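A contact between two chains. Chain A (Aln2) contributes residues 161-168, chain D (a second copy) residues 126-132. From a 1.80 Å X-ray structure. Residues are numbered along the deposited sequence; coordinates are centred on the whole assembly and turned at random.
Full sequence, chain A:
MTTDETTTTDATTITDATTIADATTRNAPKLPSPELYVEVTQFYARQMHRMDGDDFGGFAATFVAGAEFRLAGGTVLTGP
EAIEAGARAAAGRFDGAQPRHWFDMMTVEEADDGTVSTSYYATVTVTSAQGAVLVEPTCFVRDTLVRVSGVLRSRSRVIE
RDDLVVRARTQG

Chain A (161-168) RDDLVVRA
Chain D, residues 126-132: VTSAQGA

The contact packs the first turns of a helix in chain A against a tight turn in chain D, burying 328 Å² summed over both sides. A:Arg161 (phi/psi -89/129) is the N-cap, and A:Asp162 to A:Ala168 are helical, with phi between -58 and -67° and psi between -21 and -47°. The i to i+4 bonds follow, among them A:Val166 N to A:Asp162 O at 2.9 Å and A:Arg167 N to A:Asp163 O at 2.9 Å. In chain D, the strand ends with D:Val126 (-131/111) and D:Thr127 (-103/127). A type I turn runs from D:Ser128 (-87/174) through D:Ala129 (-60/-22) and D:Gln130 (-98/8) to D:Gly131 (78/10), and D:Ala132 (-71/135) follows. The turn is closed by D:Gly131 N to D:Ser128 O (2.9 Å), and D:Ser128 N bonds D:Ala132 O at 3.0 Å. D:Ser128, chi1 80°, adds its OG as acceptor for D:Gln130 N (3.1 Å) and D:Ala132 N (3.2 Å). The register is set by A:Asp163 and D:Ala129, whose CA atoms lie 4.7 Å apart.

One hydrogen bond crosses the contact: A:Arg167 NH1 donates to D:Ala129 O at 3.1 Å with a nearly straight N-H...O angle of 172°. Its rotamer is m, t, p with chi4 87°; CA-to-CB points sideways, yet the folded chain brings CD within 3.0 Å of the same D:Ala129 O. That oxygen and D:Gln130 OE1 both lie near the guanidinium plane at its edge, with OE1 3.1 Å from A:Arg167 NH1. D:Gln130 is m, p with chi3 -116°.

The charged pair lies within chain A. A:Arg161 (chi1 -137°, then t, p, chi4 -164°) forms a two-pronged salt bridge with A:Asp163 (p, chi2 -42°): NE to OD1 is 2.8 Å and NH2 to OD2 is 2.9 Å. The closest approach of A:Asp163 to the turn is through CB, 3.3 Å from D:Ser128 O and 3.5 Å from D:Gly131 N. A CA-H...O contact joins A:Asp163 CA to D:Ser128 O (3.5 Å, 129° at H). A CB on D:Gly131 would sit 3.5 Å from A:Asp163 OD2, but the positive phi already calls for glycine by crowding the preceding carbonyl.

Van der Waals packing completes the contact. A:Val166 (t) points toward the turn, its CG1 making an apolar contact with D:Ala129 CB at 3.8 Å and its CG2 lying 3.7 Å from D:Thr127 O. D:Thr127 (m) places CG2 3.9 Å from A:Asp163 N, while A:Arg167 CG lies 3.7 Å from D:Ala129 CB.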

ATOM      1  N   ARG A 161      14.516  11.278   4.529  1.00 15.54           N
ATOM      2  CA  ARG A 161      13.374  12.057   4.070  1.00 12.71           C
ATOM      3  C   ARG A 161      13.648  12.629   2.691  1.00 15.38           C
ATOM      4  O   ARG A 161      14.706  13.234   2.460  1.00 16.50           O
ATOM      5  CB  ARG A 161      13.031  13.175   5.053  1.00 20.69           C
ATOM      6  CG  ARG A 161      11.516  13.245   5.234  1.00 35.85           C
ATOM      7  CD  ARG A 161      11.135  14.069   6.398  1.00 37.17           C
ATOM      8  NE  ARG A 161      11.219  15.476   6.046  1.00 30.28           N
ATOM      9  CZ  ARG A 161      11.234  16.466   6.923  1.00 41.10           C
ATOM     10  NH1 ARG A 161      11.175  16.205   8.220  1.00 39.98           N
ATOM     11  NH2 ARG A 161      11.305  17.713   6.494  1.00 33.32           N
ATOM     12  N   ASP A 162      12.705  12.413   1.766  1.00 13.28           N
ATOM     13  CA  ASP A 162      12.991  12.715   0.372  1.00 16.03           C
ATOM     14  C   ASP A 162      13.181  14.202   0.145  1.00 18.69           C
ATOM     15  O   ASP A 162      13.948  14.581  -0.744  1.00 15.82           O
ATOM     16  CB  ASP A 162      11.873  12.180  -0.517  1.00 15.13           C
ATOM     17  CG  ASP A 162      11.959  10.661  -0.737  1.00 15.74           C
ATOM     18  OD1 ASP A 162      13.102  10.149  -0.816  1.00 16.38           O
ATOM     19  OD2 ASP A 162      10.880  10.001  -0.890  1.00 16.12           O
ATOM     20  N   ASP A 163      12.496  15.071   0.911  1.00 16.39           N
ATOM     21  CA  ASP A 163      12.722  16.498   0.701  1.00 15.26           C
ATOM     22  C   ASP A 163      14.159  16.878   1.072  1.00 15.76           C
ATOM     23  O   ASP A 163      14.793  17.693   0.392  1.00 16.86           O
ATOM     24  CB  ASP A 163      11.715  17.338   1.478  1.00 17.07           C
ATOM     25  CG  ASP A 163      11.748  17.094   2.960  1.00 24.08           C
ATOM     26  OD1 ASP A 163      11.859  15.928   3.386  1.00 21.16           O
ATOM     27  OD2 ASP A 163      11.650  18.105   3.680  1.00 23.03           O
ATOM     28  N   LEU A 164      14.689  16.280   2.139  1.00 16.22           N
ATOM     29  CA  LEU A 164      16.059  16.547   2.557  1.00 17.12           C
ATOM     30  C   LEU A 164      17.052  16.022   1.535  1.00 16.26           C
ATOM     31  O   LEU A 164      18.065  16.681   1.256  1.00 21.68           O
ATOM     32  CB  LEU A 164      16.304  15.933   3.935  1.00 17.58           C
ATOM     33  CG  LEU A 164      15.534  16.588   5.086  1.00 22.81           C
ATOM     34  CD1 LEU A 164      15.880  15.924   6.437  1.00 29.54           C
ATOM     35  CD2 LEU A 164      15.782  18.083   5.156  1.00 28.92           C
ATOM     36  N   VAL A 165      16.757  14.857   0.941  1.00 22.46           N
ATOM     37  CA  VAL A 165      17.597  14.303  -0.126  1.00 23.97           C
ATOM     38  C   VAL A 165      17.621  15.242  -1.314  1.00 20.68           C
ATOM     39  O   VAL A 165      18.692  15.559  -1.864  1.00 19.70           O
ATOM     40  CB  VAL A 165      17.084  12.910  -0.548  1.00 23.92           C
ATOM     41  CG1 VAL A 165      17.804  12.430  -1.838  1.00 33.38           C
ATOM     42  CG2 VAL A 165      17.263  11.935   0.564  1.00 24.33           C
ATOM     43  N   VAL A 166      16.441  15.720  -1.718  1.00 17.43           N
ATOM     44  CA  VAL A 166      16.354  16.667  -2.826  1.00 15.85           C
ATOM     45  C   VAL A 166      17.179  17.917  -2.531  1.00 17.53           C
ATOM     46  O   VAL A 166      17.891  18.432  -3.398  1.00 22.51           O
ATOM     47  CB  VAL A 166      14.890  17.035  -3.104  1.00 19.10           C
ATOM     48  CG1 VAL A 166      14.797  18.174  -4.107  1.00 20.80           C
ATOM     49  CG2 VAL A 166      14.112  15.809  -3.587  1.00 38.12           C
ATOM     50  N   ARG A 167      17.028  18.463  -1.326  1.00 18.22           N
ATOM     51  CA  ARG A 167      17.731  19.700  -0.985  1.00 20.52           C
ATOM     52  C   ARG A 167      19.234  19.513  -1.093  1.00 21.72           C
ATOM     53  O   ARG A 167      19.934  20.383  -1.611  1.00 23.58           O
ATOM     54  CB  ARG A 167      17.350  20.157   0.418  1.00 41.49           C
ATOM     55  CG  ARG A 167      15.905  20.609   0.534  1.00 50.41           C
ATOM     56  CD  ARG A 167      15.576  21.135   1.936  1.00 39.46           C
ATOM     57  NE  ARG A 167      16.204  22.411   2.167  1.00 29.07           N
ATOM     58  CZ  ARG A 167      15.668  23.599   1.837  1.00 28.76           C
ATOM     59  NH1 ARG A 167      14.464  23.686   1.289  1.00 28.20           N
ATOM     60  NH2 ARG A 167      16.324  24.706   2.072  1.00 31.96           N
ATOM     61  N   ALA A 168      19.747  18.371  -0.624  1.00 23.88           N
ATOM     62  CA  ALA A 168      21.184  18.103  -0.709  1.00 33.63           C
ATOM     63  C   ALA A 168      21.667  17.939  -2.145  1.00 40.54           C
ATOM     64  O   ALA A 168      22.861  18.140  -2.412  1.00 38.01           O
ATOM     65  CB  ALA A 168      21.522  16.860   0.123  1.00 31.25           C
TER
ATOM     66  N   VAL D 126       5.442  13.107  -5.877  1.00 13.72           N
ATOM     67  CA  VAL D 126       6.632  13.839  -6.269  1.00 11.47           C
ATOM     68  C   VAL D 126       6.909  14.860  -5.175  1.00 12.96           C
ATOM     69  O   VAL D 126       6.144  15.802  -5.011  1.00 15.77           O
ATOM     70  CB  VAL D 126       6.468  14.522  -7.628  1.00 17.51           C
ATOM     71  CG1 VAL D 126       7.760  15.237  -8.005  1.00 20.56           C
ATOM     72  CG2 VAL D 126       6.043  13.465  -8.669  1.00 25.28           C
ATOM     73  N   THR D 127       7.996  14.671  -4.427  1.00 16.21           N
ATOM     74  CA  THR D 127       8.301  15.493  -3.258  1.00 13.75           C
ATOM     75  C   THR D 127       9.388  16.497  -3.599  1.00 15.55           C
ATOM     76  O   THR D 127      10.465  16.133  -4.088  1.00 14.80           O
ATOM     77  CB  THR D 127       8.700  14.604  -2.075  1.00 14.54           C
ATOM     78  OG1 THR D 127       7.578  13.741  -1.772  1.00 19.12           O
ATOM     79  CG2 THR D 127       9.037  15.414  -0.859  1.00 15.98           C
ATOM     80  N   SER D 128       9.089  17.768  -3.327  1.00 13.98           N
ATOM     81  CA  SER D 128       9.959  18.879  -3.658  1.00 16.52           C
ATOM     82  C   SER D 128      10.960  19.127  -2.541  1.00 16.26           C
ATOM     83  O   SER D 128      10.927  18.495  -1.485  1.00 13.73           O
ATOM     84  CB  SER D 128       9.141  20.157  -3.894  1.00 21.24           C
ATOM     85  OG  SER D 128       8.775  20.773  -2.663  1.00 16.82           O
ATOM     86  N   ALA D 129      11.884  20.047  -2.810  1.00 12.74           N
ATOM     87  CA  ALA D 129      12.876  20.454  -1.819  1.00 16.86           C
ATOM     88  C   ALA D 129      12.239  21.040  -0.569  1.00 15.52           C
ATOM     89  O   ALA D 129      12.921  21.164   0.465  1.00 16.81           O
ATOM     90  CB  ALA D 129      13.838  21.484  -2.446  1.00 21.10           C
ATOM     91  N   GLN D 130      11.001  21.530  -0.677  1.00 14.90           N
ATOM     92  CA  GLN D 130      10.261  22.063   0.460  1.00 16.61           C
ATOM     93  C   GLN D 130       9.299  21.043   1.047  1.00 15.44           C
ATOM     94  O   GLN D 130       8.460  21.400   1.887  1.00 15.92           O
ATOM     95  CB  GLN D 130       9.491  23.329   0.068  1.00 15.87           C
ATOM     96  CG  GLN D 130      10.377  24.591  -0.098  1.00 16.01           C
ATOM     97  CD  GLN D 130      11.366  24.458  -1.245  1.00 13.72           C
ATOM     98  OE1 GLN D 130      12.596  24.449  -1.021  1.00 17.60           O
ATOM     99  NE2 GLN D 130      10.856  24.353  -2.468  1.00 21.14           N
ATOM    100  N   GLY D 131       9.358  19.798   0.591  1.00 12.79           N
ATOM    101  CA  GLY D 131       8.465  18.814   1.147  1.00 13.74           C
ATOM    102  C   GLY D 131       7.052  18.883   0.636  1.00 16.96           C
ATOM    103  O   GLY D 131       6.178  18.253   1.226  1.00 16.52           O
ATOM    104  N   ALA D 132       6.785  19.666  -0.394  1.00 12.88           N
ATOM    105  CA  ALA D 132       5.470  19.633  -1.029  1.00 14.94           C
ATOM    106  C   ALA D 132       5.333  18.326  -1.790  1.00 20.09           C
ATOM    107  O   ALA D 132       6.204  17.967  -2.584  1.00 16.98           O
ATOM    108  CB  ALA D 132       5.320  20.818  -1.969  1.00 16.21           C
TER